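Alkaline serine protease (Thermobifida fusca, PDB 2PFE) probably cleaves peptide bonds inside proteins as a chymotrypsin-fold serine protease of the alpha-lytic protease type, this chain being the C-terminal protease domain. Local coordinates at residues I3-N7 and V75-N79; S17-S21 and A150-T154; T28-G34 and D59-I65; T70-L74 and Q182-G186; S95-S100 and G142-T146. All coordinates share one frame; numbering follows the deposited sequence.

Interaction 1 (I3-N7 and V75-N79)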
# COMPACT_ATOMS: atom_id res chain seq x y z
N ILE A 3 -4.87 0.25 -13.35
CA ILE A 3 -4.41 0.49 -11.98
C ILE A 3 -3.66 -0.75 -11.53
O ILE A 3 -4.24 -1.83 -11.41
CB ILE A 3 -5.59 0.75 -11.00
CG1 ILE A 3 -6.41 1.98 -11.43
CG2 ILE A 3 -5.10 0.95 -9.58
CD1 ILE A 3 -5.63 3.27 -11.52
N ILE A 4 -2.37 -0.59 -11.23
CA ILE A 4 -1.52 -1.72 -10.89
C ILE A 4 -0.76 -1.41 -9.58
O ILE A 4 -0.11 -0.36 -9.44
CB ILE A 4 -0.57 -2.13 -12.07
CG1 ILE A 4 -1.40 -2.62 -13.27
CG2 ILE A 4 0.42 -3.22 -11.64
CD1 ILE A 4 -0.60 -2.97 -14.48
N GLY A 5 -0.85 -2.33 -8.62
CA GLY A 5 -0.20 -2.09 -7.34
C GLY A 5 1.30 -1.92 -7.53
O GLY A 5 1.93 -2.66 -8.28
N GLY A 6 1.88 -0.95 -6.81
CA GLY A 6 3.31 -0.68 -6.91
C GLY A 6 3.68 0.42 -7.88
O GLY A 6 4.81 0.91 -7.87
N ASN A 7 2.73 0.81 -8.72
CA ASN A 7 2.96 1.90 -9.65
C ASN A 7 2.73 3.25 -8.96
O ASN A 7 1.95 3.36 -8.01
CB ASN A 7 2.04 1.76 -10.86
CG ASN A 7 2.53 0.73 -11.86
OD1 ASN A 7 3.65 0.21 -11.76
ND2 ASN A 7 1.69 0.45 -12.86
N VAL A 75 -0.30 -6.65 -9.31
CA VAL A 75 0.80 -5.92 -8.66
C VAL A 75 2.03 -6.00 -9.57
O VAL A 75 2.30 -7.05 -10.17
CB VAL A 75 1.11 -6.50 -7.25
CG1 VAL A 75 2.46 -5.97 -6.72
CG2 VAL A 75 -0.03 -6.18 -6.27
N ASN A 76 2.76 -4.90 -9.67
CA ASN A 76 3.97 -4.84 -10.50
C ASN A 76 5.11 -5.60 -9.82
O ASN A 76 5.45 -5.33 -8.65
CB ASN A 76 4.33 -3.38 -10.76
CG ASN A 76 5.35 -3.22 -11.88
OD1 ASN A 76 6.07 -4.15 -12.23
ND2 ASN A 76 5.42 -2.01 -12.41
N ARG A 77 5.68 -6.56 -10.55
CA ARG A 77 6.74 -7.40 -10.05
C ARG A 77 8.11 -6.78 -10.31
O ARG A 77 9.12 -7.21 -9.75
CB ARG A 77 6.59 -8.80 -10.67
CG ARG A 77 7.68 -9.82 -10.39
CD ARG A 77 7.83 -10.07 -8.89
NE ARG A 77 8.80 -11.13 -8.60
CZ ARG A 77 10.12 -10.98 -8.59
NH1 ARG A 77 10.68 -9.80 -8.86
NH2 ARG A 77 10.89 -12.02 -8.31
N TYR A 78 8.13 -5.75 -11.15
CA TYR A 78 9.32 -4.96 -11.47
C TYR A 78 10.43 -5.72 -12.18
O TYR A 78 11.60 -5.33 -12.13
CB TYR A 78 9.82 -4.16 -10.25
CG TYR A 78 9.00 -2.91 -10.10
CD1 TYR A 78 7.96 -2.84 -9.17
CD2 TYR A 78 9.22 -1.81 -10.92
CE1 TYR A 78 7.19 -1.69 -9.04
CE2 TYR A 78 8.45 -0.67 -10.83
CZ TYR A 78 7.45 -0.59 -9.86
OH TYR A 78 6.71 0.57 -9.79
N ASN A 79 10.03 -6.78 -12.86
CA ASN A 79 10.93 -7.48 -13.79
C ASN A 79 10.35 -7.59 -15.20
O ASN A 79 10.76 -8.45 -15.98
CB ASN A 79 11.26 -8.87 -13.26
CG ASN A 79 10.04 -9.73 -13.07
OD1 ASN A 79 8.91 -9.32 -13.37
ND2 ASN A 79 10.25 -10.93 -12.54

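Interaction 2 (S17-S21 and A150-T154). With AES (4-(2-aminoethyl)benzenesulfonyl fluoride), chain D.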
# COMPACT_ATOMS: atom_id res chain seq x y z
N SER A 17 2.92 5.18 -3.92
CA SER A 17 2.69 4.00 -4.76
C SER A 17 1.29 3.46 -4.52
O SER A 17 0.83 3.39 -3.38
CB SER A 17 3.72 2.93 -4.45
OG SER A 17 5.00 3.38 -4.81
N ILE A 18 0.60 3.13 -5.61
CA ILE A 18 -0.68 2.45 -5.53
C ILE A 18 -0.53 1.17 -4.72
O ILE A 18 0.38 0.38 -4.94
CB ILE A 18 -1.18 2.11 -6.96
CG1 ILE A 18 -1.47 3.40 -7.75
CG2 ILE A 18 -2.37 1.12 -6.93
CD1 ILE A 18 -1.61 3.18 -9.28
N GLY A 19 -1.44 0.96 -3.77
CA GLY A 19 -1.50 -0.28 -3.02
C GLY A 19 -2.17 -1.40 -3.78
O GLY A 19 -1.51 -2.18 -4.45
N PHE A 20 -3.50 -1.50 -3.65
CA PHE A 20 -4.30 -2.54 -4.30
C PHE A 20 -5.57 -1.92 -4.88
O PHE A 20 -6.21 -1.11 -4.22
CB PHE A 20 -4.78 -3.60 -3.28
CG PHE A 20 -3.67 -4.41 -2.63
CD1 PHE A 20 -3.19 -4.08 -1.37
CD2 PHE A 20 -3.13 -5.51 -3.28
CE1 PHE A 20 -2.17 -4.85 -0.77
CE2 PHE A 20 -2.12 -6.27 -2.69
CZ PHE A 20 -1.65 -5.95 -1.43
N SER A 21 -5.93 -2.31 -6.09
CA SER A 21 -7.26 -1.95 -6.61
C SER A 21 -8.36 -2.41 -5.65
O SER A 21 -8.29 -3.53 -5.10
CB SER A 21 -7.53 -2.59 -7.97
OG SER A 21 -6.70 -2.02 -8.98
N ALA A 150 -2.67 -10.65 -0.42
CA ALA A 150 -2.45 -9.27 0.01
C ALA A 150 -2.24 -9.22 1.52
O ALA A 150 -3.01 -9.83 2.27
CB ALA A 150 -3.64 -8.41 -0.39
N GLN A 151 -1.22 -8.48 1.95
CA GLN A 151 -0.86 -8.33 3.37
C GLN A 151 -1.06 -6.93 3.93
O GLN A 151 -1.43 -6.81 5.10
CB GLN A 151 0.59 -8.75 3.63
CG GLN A 151 0.88 -10.22 3.28
CD GLN A 151 -0.04 -11.18 3.98
OE1 GLN A 151 -0.19 -11.11 5.20
NE2 GLN A 151 -0.68 -12.09 3.22
N GLY A 152 -0.76 -5.90 3.14
CA GLY A 152 -0.73 -4.55 3.68
C GLY A 152 -0.25 -3.55 2.67
O GLY A 152 -0.00 -3.90 1.52
N VAL A 153 -0.15 -2.31 3.13
CA VAL A 153 0.38 -1.22 2.35
C VAL A 153 1.53 -0.55 3.11
O VAL A 153 1.49 -0.46 4.34
CB VAL A 153 -0.72 -0.18 1.97
CG1 VAL A 153 -1.77 -0.83 1.05
CG2 VAL A 153 -1.39 0.36 3.20
N THR A 154 2.53 -0.07 2.38
CA THR A 154 3.72 0.47 3.03
C THR A 154 3.42 1.75 3.81
O THR A 154 2.90 2.74 3.27
CB THR A 154 4.81 0.76 2.00
OG1 THR A 154 5.07 -0.45 1.26
CG2 THR A 154 6.11 1.22 2.71
C3 AES D . 10.67 6.53 3.63
C2 AES D . 9.33 6.46 3.24
C1 AES D . 8.70 5.22 3.19
S AES D . 7.03 5.00 2.68
O1S AES D . 6.13 4.49 3.76
O2S AES D . 7.34 3.65 1.55
C6 AES D . 9.42 4.06 3.49
C5 AES D . 10.75 4.13 3.89
C4 AES D . 11.39 5.37 3.95
C7 AES D . 12.85 5.37 4.39
C8 AES D . 13.30 6.72 4.95
N8 AES D . 14.35 6.54 5.93

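Interaction 3 (T28-G34 and D59-I65)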
# COMPACT_ATOMS: atom_id res chain seq x y z
N THR A 28 -14.80 2.60 -7.84
CA THR A 28 -13.53 1.89 -7.89
C THR A 28 -12.41 2.80 -7.42
O THR A 28 -12.55 4.02 -7.39
CB THR A 28 -13.22 1.39 -9.31
OG1 THR A 28 -13.15 2.51 -10.19
CG2 THR A 28 -14.30 0.41 -9.78
N GLY A 29 -11.29 2.20 -7.06
CA GLY A 29 -10.18 2.98 -6.55
C GLY A 29 -9.04 2.10 -6.13
O GLY A 29 -8.92 0.97 -6.59
N PHE A 30 -8.20 2.61 -5.25
CA PHE A 30 -7.13 1.78 -4.76
C PHE A 30 -6.82 2.12 -3.31
O PHE A 30 -6.93 3.27 -2.90
CB PHE A 30 -5.89 1.87 -5.66
CG PHE A 30 -5.33 3.26 -5.82
CD1 PHE A 30 -4.40 3.76 -4.91
CD2 PHE A 30 -5.67 4.06 -6.92
CE1 PHE A 30 -3.84 5.04 -5.07
CE2 PHE A 30 -5.11 5.35 -7.08
CZ PHE A 30 -4.21 5.83 -6.16
N ALA A 31 -6.49 1.09 -2.54
CA ALA A 31 -5.96 1.26 -1.18
C ALA A 31 -4.55 1.84 -1.24
O ALA A 31 -3.78 1.58 -2.17
CB ALA A 31 -5.94 -0.07 -0.44
N THR A 32 -4.23 2.57 -0.18
CA THR A 32 -2.95 3.24 -0.06
C THR A 32 -2.70 3.55 1.42
O THR A 32 -3.51 3.17 2.28
CB THR A 32 -2.88 4.51 -0.95
OG1 THR A 32 -1.55 5.03 -0.90
CG2 THR A 32 -3.89 5.59 -0.53
N ALA A 33 -1.59 4.25 1.70
CA ALA A 33 -1.27 4.71 3.03
C ALA A 33 -2.05 6.00 3.32
O ALA A 33 -2.17 6.88 2.46
CB ALA A 33 0.23 4.97 3.14
N GLY A 34 -2.55 6.12 4.56
CA GLY A 34 -3.25 7.34 5.00
C GLY A 34 -2.38 8.57 4.89
O GLY A 34 -2.88 9.67 4.58
N ASP A 59 -2.61 4.07 9.60
CA ASP A 59 -1.99 4.62 8.39
C ASP A 59 -2.61 4.00 7.15
O ASP A 59 -1.96 3.24 6.39
CB ASP A 59 -0.46 4.52 8.41
CG ASP A 59 0.18 5.37 7.31
OD1 ASP A 59 -0.56 6.08 6.59
OD2 ASP A 59 1.42 5.35 7.16
N MET A 60 -3.88 4.32 6.96
CA MET A 60 -4.72 3.66 5.97
C MET A 60 -5.56 4.68 5.20
O MET A 60 -6.06 5.66 5.77
CB MET A 60 -5.62 2.64 6.66
CG MET A 60 -6.52 3.21 7.74
SD MET A 60 -7.49 1.91 8.50
CE MET A 60 -6.33 0.86 9.30
N GLY A 61 -5.75 4.41 3.91
CA GLY A 61 -6.47 5.33 3.05
C GLY A 61 -6.89 4.63 1.78
O GLY A 61 -6.45 3.50 1.49
N TRP A 62 -7.75 5.30 1.03
CA TRP A 62 -8.01 4.88 -0.33
C TRP A 62 -8.35 6.06 -1.21
O TRP A 62 -8.79 7.11 -0.74
CB TRP A 62 -9.08 3.77 -0.39
CG TRP A 62 -10.49 4.21 -0.25
CD1 TRP A 62 -11.12 4.63 0.89
CD2 TRP A 62 -11.48 4.24 -1.30
NE1 TRP A 62 -12.43 4.93 0.61
CE2 TRP A 62 -12.69 4.69 -0.71
CE3 TRP A 62 -11.46 3.93 -2.66
CZ2 TRP A 62 -13.87 4.86 -1.45
CZ3 TRP A 62 -12.65 4.09 -3.40
CH2 TRP A 62 -13.83 4.56 -2.79
N VAL A 63 -8.07 5.87 -2.50
CA VAL A 63 -8.28 6.87 -3.54
C VAL A 63 -9.38 6.39 -4.48
O VAL A 63 -9.30 5.28 -4.99
CB VAL A 63 -6.96 7.13 -4.32
CG1 VAL A 63 -7.23 7.98 -5.58
CG2 VAL A 63 -5.94 7.81 -3.39
N ARG A 64 -10.41 7.21 -4.67
CA ARG A 64 -11.42 6.92 -5.68
C ARG A 64 -10.95 7.46 -7.01
O ARG A 64 -10.58 8.63 -7.13
CB ARG A 64 -12.78 7.49 -5.30
CG ARG A 64 -13.95 6.99 -6.17
CD ARG A 64 -15.30 7.64 -5.78
NE ARG A 64 -15.39 8.05 -4.38
CZ ARG A 64 -16.11 7.46 -3.42
NH1 ARG A 64 -16.86 6.38 -3.67
NH2 ARG A 64 -16.08 7.96 -2.19
N ILE A 65 -10.97 6.60 -8.01
CA ILE A 65 -10.52 6.98 -9.36
C ILE A 65 -11.72 7.34 -10.27
O ILE A 65 -12.87 7.28 -9.83
CB ILE A 65 -9.66 5.86 -10.00
CG1 ILE A 65 -10.47 4.56 -10.10
CG2 ILE A 65 -8.40 5.64 -9.17
CD1 ILE A 65 -9.85 3.51 -11.00
O HOH W 1 -15.29 5.43 -8.67

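Interaction 4 (T70-L74 and Q182-G186)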
# COMPACT_ATOMS: atom_id res chain seq x y z
N THR A 70 -8.69 2.01 -14.94
CA THR A 70 -9.34 0.72 -14.73
C THR A 70 -8.64 -0.13 -13.67
O THR A 70 -7.44 -0.33 -13.73
CB THR A 70 -9.42 -0.10 -16.05
OG1 THR A 70 -10.01 0.70 -17.09
CG2 THR A 70 -10.26 -1.37 -15.87
N VAL A 71 -9.43 -0.64 -12.72
CA VAL A 71 -8.91 -1.53 -11.68
C VAL A 71 -8.50 -2.91 -12.24
O VAL A 71 -9.11 -3.44 -13.18
CB VAL A 71 -9.92 -1.69 -10.51
CG1 VAL A 71 -10.07 -0.35 -9.77
CG2 VAL A 71 -11.27 -2.24 -10.98
N THR A 72 -7.41 -3.44 -11.68
CA THR A 72 -6.93 -4.78 -11.99
C THR A 72 -6.56 -5.48 -10.68
O THR A 72 -6.28 -4.82 -9.67
CB THR A 72 -5.67 -4.76 -12.93
OG1 THR A 72 -4.50 -4.44 -12.16
CG2 THR A 72 -5.83 -3.78 -14.11
N PRO A 73 -6.55 -6.83 -10.69
CA PRO A 73 -6.04 -7.53 -9.51
C PRO A 73 -4.52 -7.72 -9.57
O PRO A 73 -4.00 -8.73 -9.09
CB PRO A 73 -6.73 -8.88 -9.62
CG PRO A 73 -6.82 -9.12 -11.08
CD PRO A 73 -7.07 -7.77 -11.71
N LEU A 74 -3.81 -6.74 -10.13
CA LEU A 74 -2.40 -6.93 -10.44
C LEU A 74 -1.49 -6.10 -9.55
O LEU A 74 -1.86 -5.01 -9.10
CB LEU A 74 -2.13 -6.54 -11.88
CG LEU A 74 -2.83 -7.43 -12.91
CD1 LEU A 74 -2.57 -6.91 -14.31
CD2 LEU A 74 -2.39 -8.90 -12.75
N GLN A 182 -14.01 -3.65 -1.03
CA GLN A 182 -13.81 -5.01 -1.49
C GLN A 182 -12.52 -5.04 -2.32
O GLN A 182 -12.33 -4.21 -3.22
CB GLN A 182 -15.02 -5.49 -2.31
CG GLN A 182 -16.33 -5.55 -1.49
CD GLN A 182 -16.98 -4.17 -1.28
OE1 GLN A 182 -17.13 -3.39 -2.23
NE2 GLN A 182 -17.39 -3.88 -0.02
N LEU A 183 -11.63 -5.97 -2.00
CA LEU A 183 -10.39 -6.16 -2.75
C LEU A 183 -10.67 -6.71 -4.14
O LEU A 183 -11.46 -7.64 -4.30
CB LEU A 183 -9.49 -7.13 -1.99
CG LEU A 183 -8.05 -7.35 -2.47
CD1 LEU A 183 -7.19 -6.11 -2.26
CD2 LEU A 183 -7.46 -8.53 -1.73
N VAL A 184 -10.02 -6.13 -5.15
CA VAL A 184 -10.12 -6.67 -6.51
C VAL A 184 -9.16 -7.86 -6.65
O VAL A 184 -7.95 -7.73 -6.45
CB VAL A 184 -9.90 -5.58 -7.59
CG1 VAL A 184 -9.86 -6.19 -9.00
CG2 VAL A 184 -10.99 -4.52 -7.52
N THR A 185 -9.72 -9.03 -6.95
CA THR A 185 -8.94 -10.27 -7.00
C THR A 185 -9.08 -10.97 -8.36
O THR A 185 -10.03 -10.72 -9.11
CB THR A 185 -9.35 -11.25 -5.86
OG1 THR A 185 -10.72 -11.59 -6.02
CG2 THR A 185 -9.13 -10.62 -4.48
N GLY A 186 -8.12 -11.85 -8.65
CA GLY A 186 -8.10 -12.61 -9.91
C GLY A 186 -7.81 -14.07 -9.65
O GLY A 186 -7.93 -14.54 -8.52
OXT GLY A 186 -7.45 -14.83 -10.55

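Interaction 5 (S95-S100 and G142-T146)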
# COMPACT_ATOMS: atom_id res chain seq x y z
N SER A 95 6.73 -15.26 8.37
CA SER A 95 6.55 -15.56 6.95
C SER A 95 7.41 -14.65 6.07
O SER A 95 7.67 -13.49 6.44
CB SER A 95 5.09 -15.35 6.56
OG SER A 95 4.89 -15.69 5.19
N SER A 96 7.81 -15.13 4.90
CA SER A 96 8.35 -14.25 3.89
C SER A 96 7.26 -13.31 3.40
O SER A 96 6.06 -13.62 3.46
CB SER A 96 8.88 -15.08 2.71
OG SER A 96 7.83 -15.85 2.16
N VAL A 97 7.68 -12.16 2.89
CA VAL A 97 6.75 -11.20 2.34
C VAL A 97 7.54 -10.32 1.37
O VAL A 97 8.76 -10.14 1.53
CB VAL A 97 6.08 -10.38 3.47
CG1 VAL A 97 7.09 -9.48 4.19
CG2 VAL A 97 4.88 -9.58 2.98
N CYS A 98 6.87 -9.81 0.34
CA CYS A 98 7.50 -8.87 -0.58
C CYS A 98 6.62 -7.65 -0.76
O CYS A 98 5.40 -7.75 -0.62
CB CYS A 98 7.72 -9.50 -1.95
SG CYS A 98 8.78 -10.99 -1.97
N ARG A 99 7.26 -6.52 -1.03
CA ARG A 99 6.57 -5.27 -1.34
C ARG A 99 6.97 -4.74 -2.71
O ARG A 99 8.06 -5.03 -3.23
CB ARG A 99 6.83 -4.20 -0.27
CG ARG A 99 8.31 -3.95 0.09
CD ARG A 99 8.56 -2.49 0.49
NE ARG A 99 8.35 -1.64 -0.67
CZ ARG A 99 9.31 -1.33 -1.54
NH1 ARG A 99 10.57 -1.72 -1.34
NH2 ARG A 99 9.03 -0.62 -2.63
N SER A 100 6.05 -3.98 -3.29
CA SER A 100 6.26 -3.32 -4.57
C SER A 100 6.07 -1.82 -4.43
O SER A 100 5.12 -1.38 -3.80
CB SER A 100 5.28 -3.86 -5.61
OG SER A 100 5.47 -3.27 -6.89
N GLY A 142 2.42 1.29 -1.22
CA GLY A 142 2.54 0.15 -2.11
C GLY A 142 2.18 -1.16 -1.43
O GLY A 142 2.22 -1.28 -0.21
N PRO A 143 1.87 -2.18 -2.23
CA PRO A 143 1.33 -3.43 -1.71
C PRO A 143 2.39 -4.38 -1.16
O PRO A 143 3.54 -4.39 -1.63
CB PRO A 143 0.72 -4.06 -2.96
CG PRO A 143 1.64 -3.61 -4.10
CD PRO A 143 1.94 -2.17 -3.70
N TRP A 144 1.94 -5.23 -0.24
CA TRP A 144 2.73 -6.32 0.32
C TRP A 144 2.00 -7.61 0.02
O TRP A 144 0.77 -7.68 0.20
CB TRP A 144 2.85 -6.16 1.85
CG TRP A 144 3.68 -4.98 2.22
CD1 TRP A 144 3.33 -3.67 2.08
CD2 TRP A 144 5.03 -4.98 2.75
NE1 TRP A 144 4.37 -2.85 2.47
CE2 TRP A 144 5.42 -3.63 2.89
CE3 TRP A 144 5.94 -5.99 3.10
CZ2 TRP A 144 6.66 -3.24 3.40
CZ3 TRP A 144 7.21 -5.61 3.58
CH2 TRP A 144 7.55 -4.24 3.73
N LEU A 145 2.75 -8.60 -0.46
CA LEU A 145 2.22 -9.91 -0.82
C LEU A 145 3.02 -11.02 -0.18
O LEU A 145 4.27 -10.97 -0.11
CB LEU A 145 2.25 -10.11 -2.35
CG LEU A 145 1.28 -9.31 -3.21
CD1 LEU A 145 1.74 -9.39 -4.67
CD2 LEU A 145 -0.13 -9.81 -3.04
N THR A 146 2.30 -12.02 0.31
CA THR A 146 2.90 -13.31 0.60
C THR A 146 2.27 -14.25 -0.41
O THR A 146 1.07 -14.57 -0.30
CB THR A 146 2.67 -13.76 2.04
OG1 THR A 146 3.26 -12.80 2.93
CG2 THR A 146 3.30 -15.13 2.28

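Interaction 1 (I3-N7 and V75-N79)
Gly5 and Val75 pair as a short parallel bridge, and just beyond it a small set of side-chain hydrogen bonds ties the N-terminal strand to the chain segment linking the two barrels. The bridge is carried by Asn76 N, which points almost straight (178°) at Gly5 O, 2.8 Å away. Ile4 packs beside it, its CG2 reaching to 3.5 Å from Asn76 N. With CG anti to the backbone N (chi1 -166°), the Asn76 amide swings out toward Asn7, and ND2 donates to Asn7 OD1 at 2.9 Å, in the plane of both amides, although these stand nearly perpendicular. The other end of the same amide turns back: Asn76 OD1 accepts from Tyr78 N at 2.8 Å, an Asx turn. Beyond this turn Tyr78 OH donates to Gly6 O at 2.7 Å, from above the carbonyl plane, while Asn76 ND2 sits over the rim of one ring face. A leucine in place of Asn76 would probably leave Asn7 OD1 without its donor and Tyr78 N without its acceptor, setting the tyrosine loop freer to move. Gly6 occupies the third position of the type II turn from Ile4 to Asn7, with the positive phi that suits glycine. This is the N-terminal strand pinned to the interdomain linker of a chymotrypsin-like double barrel.

Interaction 2 (S17-S21 and A150-T154)
Phe20 and Ala150 make the main contact, an apolar one in which the methyl group sits on the aromatic face. Ala150 CB lies 3.8 Å from the ring centroid in a CH-pi contact, displaced toward the far rim, where it meets Phe20 CZ at a tight 3.3 Å. Phe20 CG stands anti to its own carbonyl carbon (chi1 -65°), which drops the ring onto strand 150-154. Ile172 of the helix 172-179 and Leu145 pack round the same ring. One polar atom meets the ring differently: Gly152 O lies at the edge, near the ring plane, 3.3 Å from Phe20 CE1. The contact joins the two barrels of the chymotrypsin fold, strand 20-24 belonging to the first and strand 149-157 to the second. Backbone shape matters too. Gly19 and Phe20 both face Ala31, a classic beta bulge, and Gly19 CA rests 4.1 Å from Val153 CG1, where a beta carbon on the glycine would collide with that methyl. Thr154, one of the residues lining the inhibitor pocket, has CG2 3.0 Å from AES O2S, a short approach and not a bond, while its OG1 is bonded to Trp144 NE1.

Interaction 3 (T28-G34 and D59-I65)
Val63 N donates to Phe30 O at 2.9 Å, and Phe30 N returns an equally short bond to Val63 O, both donors lying in the carbonyl planes. They centre an antiparallel ladder in the first beta barrel of the chymotrypsin fold, strand 28-32 against strand 60-65. The ladder is less regular toward the active site: Thr32 N reaches Gly61 O from 46° above the carbonyl plane, and the return bond from Gly61 N is weak. At the other end Ile65 N bonds to Thr28 O at 3.1 Å, and a water links Thr28 N with Ile65 O. Among the side chains, Phe30 CG takes the crowded position between its backbone N and carbonyl carbon (chi1 58°), so that the ring lies alongside Val63, whose CB sits 3.6 Å above one face. Ile65 CG2 comes against Phe30 CD2 at 3.9 Å, its side chain at about a right angle. Gly29 has to be small: a beta carbon would strike Val63 O and the CZ3 edge of Trp62. Just before strand 60-65, Asp59 is probably the aspartate of the catalytic triad. Its OD2 is gripped by His35 ND1 and Ser155 OG, while Asp59 OD1 lies 2.8 Å from Gly34 N, at an angle too poor for a hydrogen bond.

Interaction 4 (T70-L74 and Q182-G186)
Pro73 and Thr185 bring the two backbones to a CA-CA distance of 4.7 Å just where the chain bends a corner at Pro73, and the segments meet by packing rather than by pairing as strands. Val184 does most of the work from its side. Its CG1 stands anti to the backbone N (chi1 174°) and so presses on the main chain ahead of the proline, 3.8 Å from Thr72 C. The other branch, CG2, points to Val71, where it meets CG2 of that valine at 4.2 Å with the two side chains crossing at about a right angle. Pro73 answers with one corner of its ring: CB lies 3.4 Å from Gly186 N, against the last peptide of the chain. A beta carbon on Gly186, as the chain now runs, would come too close to Pro73 CG. In the chymotrypsin-like fold this is where the C-terminal strand 182-183, following the helix 172-179, joins the edge of the first barrel beside strand 20-24, and where the chain from 70 onward leaves that barrel for the second. Ser21 serves both sides, its backbone bonded to Val184 and its OG to Thr72 O. The corner itself is braced by an ST turn, with Leu74 N donating to Thr72 OG1 at 3.1 Å. That same hydroxyl is bonded to Ile3 O of the N-terminal strand.

Interaction 5 (S95-S100 and G142-T146)
Arg99 holds CG between its backbone N and carbonyl carbon (chi1 51°), and Trp144 turns CG anti to its carbonyl carbon (chi1 -68°), so the arginine's aliphatic stem lies across the indole. Arg99 CB stands over the six-membered ring, 3.6 Å from its centroid, in a CH-pi contact. The stem then runs on to the outer edge of that six-membered ring, with Arg99 CD 3.6 Å from Trp144 CZ2, before the guanidinium turns well off parallel to reach Asp139 in a salt bridge and Cys134 O. Val97 comes to the edge of the indole instead, CG2 lying 3.7 Å from Trp144 CE3. Were an alanine to replace Trp144, the Arg99 stem would be likely to lose the surface it lies on and be freer to turn, and Thr154 OG1 to lose its indole partner. The backbones form an antiparallel ladder: Cys98 and Leu145 exchange bonds, Leu145 N reaching Cys98 O at 2.8 Å, and Ser100 N adds one to Pro143 O. At the far end Ser96 O takes two hydroxyls, Thr146 OG1 at 3.0 Å in the carbonyl plane and Ser95 OG from its own segment. On the face away from the indole, Cys98 is tied by a disulfide to Cys108 of strand 105-113. Strand 143-146 pairs next with strand 149-157, so this ladder closes the second barrel, with Val75 of strand 74-76 packed on Leu145 and Pro143.

Interactions 3 and 5 lie about 17 Å apart between centres, on opposite sides of the chain's centre: one sits in the first barrel's sheet, the other closes the second. Interaction 2 lies between them, its centre 9 Å from either, and joins the two barrels through strands 20-24 and 149-157. Interactions 1 and 4 are chain-end contacts: the N-terminal strand 2-5 and the C-terminal tail are fastened to successive parts of segment 70-79, which leads from one barrel to the next. Along the sequence interaction 3 falls within the spans of 1 and 2, and interaction 5 opens after 1 has closed. The linker thus holds both chain ends, interaction 4 away from the active site.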